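Local coordinates for DUF4393 domain-containing protein (Alcanivorax borkumensis, PDB 3H35) that is of unknown function but, as an Abi-alpha family protein, may take part in abortive infection, at residues Gln43-Leu51 against Gly168-Thr176. Sequence-based numbering, arbitrary orientation. Where two conformers were deposited one is given.
Sequences QTMLVERHL and GRQLWTLMT
Helix 43-51 and helix 168-175 pack with axes 9.5 Å apart at closest and N-to-C directions 117° apart, burying 439 Å² over both sides; the backbones come nearest at Val47 and Met175, whose CA atoms are 6.1 Å apart. Leu171 is a single knob, set in a hole formed by Leu46, Val47, His50 and Leu51. Its two branches divide the hole: CD1 reaches His50 CB at 3.7 Å, while CD2 turns to Leu46, 3.9 Å from that residue's CB. Val47, a wall of the same hole, spends a single methyl, CG1, on the partner helix, lying 3.7 Å from Leu174 CB and also near the backbone N of Met175. Leu51 works the same way through CD1, which touches Met175 CB at 3.6 Å with the two side chains crossing at about a right angle, and passes close to the carbonyl oxygen of Leu171. These contacts join the first and last modelled helices of the chain, which bracket the antiparallel sheet in sequence, and a second subunit adds its Phe105 against Leu46 and its Leu108 against Leu171. Gln43 closes the other end: with CG anti to the backbone N and the chain extended, its amide carbon CD is laid 3.6 Å from Leu174 CD2. At His50, one wall of the hole, Arg49 NH2 donates to NE2 over 3.3 Å with an N-H...acceptor angle of 143°, tilted 23° from the imidazole plane, and His50 ND1 bonds Gln116 OE1; with both nitrogens engaged, the ring's rotation is probably fixed beside Leu171.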
loop_
_atom_site.group_PDB
_atom_site.type_symbol
_atom_site.label_atom_id
_atom_site.label_comp_id
_atom_site.label_asym_id
_atom_site.label_seq_id
_atom_site.Cartn_x
_atom_site.Cartn_y
_atom_site.Cartn_z
ATOM N N GLN A 43 -12.721 -4.021 17.773
ATOM C CA GLN A 43 -13.521 -3.022 17.071
ATOM C C GLN A 43 -12.962 -1.619 17.285
ATOM O O GLN A 43 -12.803 -0.835 16.340
ATOM C CB GLN A 43 -14.941 -3.087 17.605
ATOM C CG GLN A 43 -15.844 -2.114 16.955
ATOM C CD GLN A 43 -17.288 -2.330 17.358
ATOM O OE1 GLN A 43 -17.759 -3.481 17.413
ATOM N NE2 GLN A 43 -18.005 -1.225 17.650
ATOM N N THR A 44 -12.663 -1.329 18.548
ATOM C CA THR A 44 -12.204 -0.031 18.944
ATOM C C THR A 44 -10.823 0.198 18.377
ATOM O O THR A 44 -10.563 1.263 17.816
ATOM C CB THR A 44 -12.206 0.114 20.488
ATOM O OG1 THR A 44 -13.529 -0.176 20.952
ATOM C CG2 THR A 44 -11.836 1.546 20.934
HETATM N N MSE A 45 -9.930 -0.781 18.516
HETATM C CA MSE A 45 -8.608 -0.659 17.918
HETATM C C MSE A 45 -8.690 -0.455 16.398
HETATM O O MSE A 45 -7.949 0.355 15.852
HETATM C CB MSE A 45 -7.736 -1.866 18.237
HETATM C CG MSE A 45 -6.417 -1.909 17.447
HETATM SE SE MSE A 45 -4.997 -0.692 18.095
HETATM C CE MSE A 45 -4.485 -1.699 19.684
ATOM N N LEU A 46 -9.617 -1.140 15.728
ATOM C CA LEU A 46 -9.721 -1.027 14.275
ATOM C C LEU A 46 -10.106 0.389 13.890
ATOM O O LEU A 46 -9.466 0.983 13.015
ATOM C CB LEU A 46 -10.706 -2.032 13.686
ATOM C CG LEU A 46 -10.203 -3.491 13.637
ATOM C CD1 LEU A 46 -11.365 -4.444 13.396
ATOM C CD2 LEU A 46 -9.112 -3.697 12.630
ATOM N N VAL A 47 -11.106 0.956 14.565
ATOM C CA VAL A 47 -11.530 2.300 14.216
ATOM C C VAL A 47 -10.479 3.338 14.654
ATOM O O VAL A 47 -10.225 4.311 13.910
ATOM C CB VAL A 47 -12.963 2.668 14.722
ATOM C CG1 VAL A 47 -14.014 1.609 14.251
ATOM C CG2 VAL A 47 -12.963 2.830 16.201
ATOM N N GLU A 48 -9.823 3.147 15.799
ATOM C CA GLU A 48 -8.743 4.083 16.155
ATOM C C GLU A 48 -7.657 4.116 15.101
ATOM O O GLU A 48 -7.198 5.171 14.681
ATOM C CB GLU A 48 -8.053 3.700 17.446
ATOM C CG GLU A 48 -8.747 4.200 18.655
ATOM C CD GLU A 48 -8.990 5.706 18.551
ATOM O OE1 GLU A 48 -7.953 6.458 18.489
ATOM O OE2 GLU A 48 -10.209 6.095 18.470
ATOM N N ARG A 49 -7.222 2.926 14.739
ATOM C CA ARG A 49 -6.076 2.745 13.886
ATOM C C ARG A 49 -6.338 3.218 12.443
ATOM O O ARG A 49 -5.465 3.778 11.796
ATOM C CB ARG A 49 -5.767 1.249 13.920
ATOM C CG ARG A 49 -4.615 0.801 13.222
ATOM C CD ARG A 49 -4.410 -0.706 13.480
ATOM N NE ARG A 49 -5.217 -1.553 12.613
ATOM C CZ ARG A 49 -5.241 -2.877 12.708
ATOM N NH1 ARG A 49 -4.574 -3.485 13.678
ATOM N NH2 ARG A 49 -5.956 -3.588 11.851
ATOM N N HIS A 50 -7.534 2.995 11.926
ATOM C CA HIS A 50 -7.799 3.315 10.539
ATOM C C HIS A 50 -8.602 4.588 10.330
ATOM O O HIS A 50 -8.470 5.171 9.286
ATOM C CB HIS A 50 -8.471 2.154 9.830
ATOM C CG HIS A 50 -7.616 0.929 9.779
ATOM N ND1 HIS A 50 -6.384 0.916 9.161
ATOM C CD2 HIS A 50 -7.793 -0.309 10.292
ATOM C CE1 HIS A 50 -5.845 -0.288 9.273
ATOM N NE2 HIS A 50 -6.689 -1.057 9.939
ATOM N N LEU A 51 -9.422 5.017 11.294
ATOM C CA LEU A 51 -10.290 6.197 11.089
ATOM C C LEU A 51 -9.826 7.359 11.970
ATOM O O LEU A 51 -9.687 8.455 11.475
ATOM C CB LEU A 51 -11.786 5.913 11.376
ATOM C CG LEU A 51 -12.475 4.900 10.460
ATOM C CD1 LEU A 51 -13.962 4.784 10.852
ATOM C CD2 LEU A 51 -12.223 5.245 8.947
ATOM N N GLY A 168 -13.927 0.255 3.928
ATOM C CA GLY A 168 -14.228 1.583 4.460
ATOM C C GLY A 168 -15.653 1.632 5.021
ATOM O O GLY A 168 -15.916 2.214 6.087
ATOM N N ARG A 169 -16.561 0.938 4.355
ATOM C CA ARG A 169 -17.941 0.936 4.792
ATOM C C ARG A 169 -18.047 0.170 6.093
ATOM O O ARG A 169 -18.735 0.597 7.011
ATOM C CB ARG A 169 -18.807 0.332 3.700
ATOM C CG ARG A 169 -20.311 0.309 3.961
ATOM C CD ARG A 169 -21.041 -0.436 2.773
ATOM N NE ARG A 169 -20.956 0.317 1.502
ATOM C CZ ARG A 169 -20.234 -0.002 0.413
ATOM N NH1 ARG A 169 -19.454 -1.100 0.337
ATOM N NH2 ARG A 169 -20.292 0.815 -0.647
ATOM N N GLN A 170 -17.331 -0.961 6.188
ATOM C CA GLN A 170 -17.381 -1.776 7.383
ATOM C C GLN A 170 -16.830 -0.989 8.541
ATOM O O GLN A 170 -17.422 -0.977 9.612
ATOM C CB GLN A 170 -16.571 -3.070 7.230
ATOM C CG GLN A 170 -16.592 -3.941 8.492
ATOM C CD GLN A 170 -15.848 -5.252 8.293
ATOM O OE1 GLN A 170 -15.143 -5.444 7.297
ATOM N NE2 GLN A 170 -16.053 -6.172 9.209
ATOM N N LEU A 171 -15.706 -0.295 8.322
ATOM C CA LEU A 171 -15.118 0.543 9.400
ATOM C C LEU A 171 -16.039 1.707 9.817
ATOM O O LEU A 171 -16.210 2.003 11.026
ATOM C CB LEU A 171 -13.744 1.089 8.985
ATOM C CG LEU A 171 -12.607 0.055 9.083
ATOM C CD1 LEU A 171 -11.443 0.562 8.250
ATOM C CD2 LEU A 171 -12.291 -0.214 10.598
ATOM N N TRP A 172 -16.617 2.370 8.817
ATOM C CA TRP A 172 -17.546 3.464 9.079
ATOM C C TRP A 172 -18.676 2.981 9.949
ATOM O O TRP A 172 -18.999 3.597 10.933
ATOM C CB TRP A 172 -18.145 4.006 7.790
ATOM C CG TRP A 172 -18.684 5.407 7.968
ATOM C CD1 TRP A 172 -19.984 5.786 8.127
ATOM C CD2 TRP A 172 -17.900 6.597 8.050
ATOM N NE1 TRP A 172 -20.054 7.151 8.267
ATOM C CE2 TRP A 172 -18.784 7.668 8.217
ATOM C CE3 TRP A 172 -16.529 6.860 7.961
ATOM C CZ2 TRP A 172 -18.340 8.983 8.340
ATOM C CZ3 TRP A 172 -16.093 8.177 8.057
ATOM C CH2 TRP A 172 -17.000 9.217 8.254
ATOM N N THR A 173 -19.266 1.854 9.580
ATOM C CA THR A 173 -20.347 1.279 10.381
ATOM C C THR A 173 -19.949 0.900 11.811
ATOM O O THR A 173 -20.726 1.119 12.747
ATOM C CB THR A 173 -20.949 0.064 9.678
ATOM O OG1 THR A 173 -21.477 0.495 8.425
ATOM C CG2 THR A 173 -22.073 -0.569 10.513
ATOM N N LEU A 174 -18.751 0.349 11.984
ATOM C CA LEU A 174 -18.242 0.116 13.342
ATOM C C LEU A 174 -18.133 1.413 14.120
ATOM O O LEU A 174 -18.419 1.431 15.301
ATOM C CB LEU A 174 -16.868 -0.531 13.343
ATOM C CG LEU A 174 -16.786 -1.992 12.897
ATOM C CD1 LEU A 174 -15.286 -2.385 12.780
ATOM C CD2 LEU A 174 -17.579 -2.928 13.828
HETATM N N MSE A 175 -17.678 2.480 13.463
HETATM C CA MSE A 175 -17.463 3.752 14.133
HETATM C C MSE A 175 -18.802 4.392 14.519
HETATM O O MSE A 175 -18.897 4.970 15.575
HETATM C CB MSE A 175 -16.601 4.682 13.262
HETATM C CG MSE A 175 -16.487 6.145 13.705
HETATM SE SE MSE A 175 -18.090 7.216 13.154
HETATM C CE MSE A 175 -17.871 7.053 11.200
ATOM N N THR A 176 -19.828 4.286 13.677
ATOM C CA THR A 176 -21.109 4.918 13.946
ATOM C C THR A 176 -21.884 3.967 14.845
ATOM O O THR A 176 -22.973 3.515 14.464
ATOM C CB THR A 176 -21.914 5.261 12.618
ATOM O OG1 THR A 176 -22.439 4.073 12.019
ATOM C CG2 THR A 176 -21.065 6.005 11.570
#